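Local coordinates for histone acetyltransferase, ELP3 family (PDB 6IA8), which forms 5-carboxymethyluridine at the wobble uridine of tRNAs, from acetyl-CoA by radical S-adenosyl-L-methionine chemistry with a [4Fe-4S] cluster, at residues N111-P114 with Y115-T118; K350-L353 with G354-V357. All coordinates share one frame; numbering follows the deposited sequence.

Contact 1. Residues N111-P114 with Y115-T118; sequences NFDP and YLQT
D113 caps the first turn of helix 114-127 by accepting from L116 and Y115. It is the N-cap residue, and P114, the next residue, is the first of the helix. The helix belongs to the radical SAM domain and follows strand 63-68 in the chain. In D113, CG lies anti to the backbone N (chi1 -175°), and chi2 of -50° then brings OD1 to the first N-H groups of the helix. D113 OD1 takes the L116 N-H at 3.2 Å in a fairly straight bond, with the donor well above the carboxylate plane. The second bond, from Y115 N to D113 OD1, is bent and weak, although it is only 2.8 Å long. The acid's negative charge would probably also suit the positive end of the helix dipole. The carboxylate lies against the leucine branch, with D113 CG 3.5 Å from L116 CG, and the two side chains cross at a slant.

Q117 runs back toward the loop with its chain extended beyond CG. Its NE2 makes a weak bond to D113 O, which also accepts from Q117 N. Its OE1 accepts from M68 N, so the amide ties the helix start to strand 63-68. P114 and T118 pack against helix 149-164. Two donors of T118 share P114 O: OG1 at 2.9 Å and N at 3.1 Å, one from each face of the carbonyl plane.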
# COMPACT_ATOMS: atom_id res chain seq x y z
N ASN A 111 -13.96 -15.64 -16.14
CA ASN A 111 -13.36 -15.22 -17.40
C ASN A 111 -12.83 -13.80 -17.32
O ASN A 111 -12.86 -13.07 -18.31
CB ASN A 111 -14.35 -15.35 -18.55
CG ASN A 111 -14.76 -16.80 -18.81
OD1 ASN A 111 -13.95 -17.60 -19.28
ND2 ASN A 111 -16.01 -17.13 -18.50
N PHE A 112 -12.35 -13.40 -16.14
CA PHE A 112 -11.70 -12.12 -15.91
C PHE A 112 -12.62 -10.92 -16.12
O PHE A 112 -12.15 -9.80 -16.37
CB PHE A 112 -10.47 -11.98 -16.80
CG PHE A 112 -9.47 -13.09 -16.65
CD1 PHE A 112 -9.50 -14.17 -17.51
CD2 PHE A 112 -8.52 -13.07 -15.64
CE1 PHE A 112 -8.59 -15.21 -17.38
CE2 PHE A 112 -7.60 -14.10 -15.51
CZ PHE A 112 -7.65 -15.17 -16.37
N ASP A 113 -13.92 -11.14 -16.02
CA ASP A 113 -14.88 -10.05 -16.15
C ASP A 113 -14.72 -9.13 -14.94
O ASP A 113 -14.84 -9.59 -13.80
CB ASP A 113 -16.29 -10.61 -16.24
CG ASP A 113 -17.34 -9.53 -16.50
OD1 ASP A 113 -17.36 -8.50 -15.80
OD2 ASP A 113 -18.16 -9.74 -17.43
N PRO A 114 -14.47 -7.83 -15.14
CA PRO A 114 -14.27 -6.96 -13.96
C PRO A 114 -15.51 -6.84 -13.09
O PRO A 114 -15.40 -6.83 -11.86
CB PRO A 114 -13.88 -5.60 -14.58
CG PRO A 114 -14.44 -5.64 -15.98
CD PRO A 114 -14.32 -7.10 -16.41
N TYR A 115 -16.68 -6.73 -13.70
CA TYR A 115 -17.90 -6.57 -12.92
C TYR A 115 -18.18 -7.82 -12.10
O TYR A 115 -18.46 -7.74 -10.90
CB TYR A 115 -19.09 -6.25 -13.83
CG TYR A 115 -20.38 -5.95 -13.08
CD1 TYR A 115 -21.07 -6.95 -12.41
CD2 TYR A 115 -20.91 -4.67 -13.06
CE1 TYR A 115 -22.25 -6.70 -11.73
CE2 TYR A 115 -22.10 -4.40 -12.38
CZ TYR A 115 -22.76 -5.42 -11.71
OH TYR A 115 -23.95 -5.16 -11.05
N LEU A 116 -18.12 -9.00 -12.74
CA LEU A 116 -18.45 -10.23 -12.04
C LEU A 116 -17.47 -10.49 -10.91
O LEU A 116 -17.87 -10.97 -9.84
CB LEU A 116 -18.46 -11.40 -13.02
CG LEU A 116 -19.40 -11.26 -14.22
CD1 LEU A 116 -19.31 -12.50 -15.11
CD2 LEU A 116 -20.84 -11.05 -13.75
N GLN A 117 -16.19 -10.20 -11.11
CA GLN A 117 -15.21 -10.40 -10.05
C GLN A 117 -15.51 -9.49 -8.86
O GLN A 117 -15.51 -9.91 -7.70
CB GLN A 117 -13.80 -10.14 -10.58
CG GLN A 117 -13.24 -11.24 -11.48
CD GLN A 117 -11.85 -10.91 -11.93
OE1 GLN A 117 -10.86 -11.25 -11.27
NE2 GLN A 117 -11.75 -10.23 -13.06
N THR A 118 -15.75 -8.22 -9.14
CA THR A 118 -16.01 -7.28 -8.05
C THR A 118 -17.30 -7.65 -7.32
O THR A 118 -17.33 -7.74 -6.09
CB THR A 118 -16.08 -5.87 -8.64
OG1 THR A 118 -14.84 -5.54 -9.29
CG2 THR A 118 -16.36 -4.85 -7.52

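Contact 2. Residues K350-L353 with G354-V357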
# COMPACT_ATOMS: atom_id res chain seq x y z
N LYS A 350 5.38 -23.74 4.02
CA LYS A 350 4.48 -23.63 5.16
C LYS A 350 3.73 -22.31 5.13
O LYS A 350 4.19 -21.30 4.58
CB LYS A 350 5.27 -23.78 6.46
CG LYS A 350 5.67 -25.23 6.73
CD LYS A 350 6.75 -25.35 7.79
CE LYS A 350 6.30 -24.77 9.13
NZ LYS A 350 7.33 -24.99 10.20
N SER A 351 2.53 -22.33 5.71
CA SER A 351 1.57 -21.24 5.55
C SER A 351 1.59 -20.21 6.68
O SER A 351 0.88 -19.20 6.60
CB SER A 351 0.15 -21.82 5.43
OG SER A 351 -0.14 -22.66 6.53
N ASN A 352 2.37 -20.44 7.74
CA ASN A 352 2.41 -19.54 8.88
C ASN A 352 3.76 -18.82 9.01
O ASN A 352 4.27 -18.62 10.11
CB ASN A 352 2.08 -20.30 10.16
CG ASN A 352 2.99 -21.50 10.36
OD1 ASN A 352 3.64 -21.96 9.42
ND2 ASN A 352 3.04 -22.03 11.58
N LEU A 353 4.36 -18.44 7.89
CA LEU A 353 5.67 -17.80 7.95
C LEU A 353 5.62 -16.56 8.83
O LEU A 353 6.55 -16.30 9.60
CB LEU A 353 6.14 -17.44 6.54
CG LEU A 353 7.50 -16.74 6.46
CD1 LEU A 353 8.59 -17.57 7.14
CD2 LEU A 353 7.89 -16.45 5.00
N GLY A 354 4.54 -15.78 8.74
CA GLY A 354 4.41 -14.61 9.59
C GLY A 354 4.47 -14.94 11.07
O GLY A 354 5.11 -14.24 11.86
N GLU A 355 3.78 -16.01 11.48
CA GLU A 355 3.79 -16.42 12.87
C GLU A 355 5.18 -16.88 13.28
O GLU A 355 5.63 -16.63 14.41
CB GLU A 355 2.77 -17.54 13.11
CG GLU A 355 2.59 -17.91 14.57
CD GLU A 355 1.80 -19.21 14.75
OE1 GLU A 355 1.56 -19.91 13.74
OE2 GLU A 355 1.44 -19.53 15.90
N LEU A 356 5.89 -17.57 12.38
CA LEU A 356 7.23 -18.04 12.69
C LEU A 356 8.17 -16.86 12.89
O LEU A 356 9.03 -16.88 13.78
CB LEU A 356 7.73 -18.96 11.58
CG LEU A 356 6.83 -20.16 11.27
CD1 LEU A 356 7.36 -20.92 10.07
CD2 LEU A 356 6.74 -21.06 12.48
N VAL A 357 8.00 -15.81 12.08
CA VAL A 357 8.81 -14.61 12.21
C VAL A 357 8.54 -13.95 13.55
O VAL A 357 9.46 -13.54 14.25
CB VAL A 357 8.52 -13.63 11.06
CG1 VAL A 357 9.09 -12.26 11.37
CG2 VAL A 357 9.08 -14.19 9.75
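L353, L356 and N352 carry most of this contact, at the start of helix 353-364 in the part assigned to the radical SAM C-terminal family. L353 is the first helical residue. L353 O accepts from V357 N at 2.9 Å. L353 CD1 approaches V357 CG2 at 4.3 Å. The L353 side chain leads away from the turn, onto I316 of helix 312-325 and onto Y288, P289 and I335 in loops. V357 packs on S320, so the same helix 312-325 backs this side.

L356 points back at the loop. L356 N donates to N352 O at 3.0 Å, nearly along the carbonyl direction. L356 CG sits 3.2 Å from N352 O. L356 CD1 is 3.9 Å from N352 OD1. L356 CD2 is 3.9 Å from N352 ND2. The leucine therefore spreads its two methyls beside the two ends of the amide. Its other neighbours include E312 and I316.

N352 occupies the N-cap position, but its side chain makes no capping bond. With chi1 at 55°, CG stands between the backbone N and the carbonyl carbon, and the amide reaches E355 instead. N352 ND2 donates to E355 OE1 over 3.4 Å, a weak bond, with the amide and carboxylate planes 68° apart.

K350 crosses L356 at about a right angle and forms a salt bridge with E312. E355 has a long, weak ion pair with K359. Backbone bonds from L356 N and V357 N thus hold the turn, L356 lies along the N352 amide, and both leucines also pack on I316; the side-chain links of E355 add little.

How the contacts relate
Both contacts lie at the first turn of a helix, and both are partly buried. The centres of contact 1 and contact 2 are about 31 Å apart, and the two do not touch. Contact 1 belongs to the radical SAM core and is held against strand 63-68 and helix 149-164. Contact 2 comes later in the chain and rests on helix 312-325. Their N-cap residues also differ. The acid of contact 1 bonds to the helix N-H groups, whereas the amide of contact 2 turns to a glutamate side chain. Contact 1 buries Q117 and T118, both polar, along with P114; its capping acid is partly exposed. Contact 2 buries L353 and V357 and keeps its charged groups at the surface.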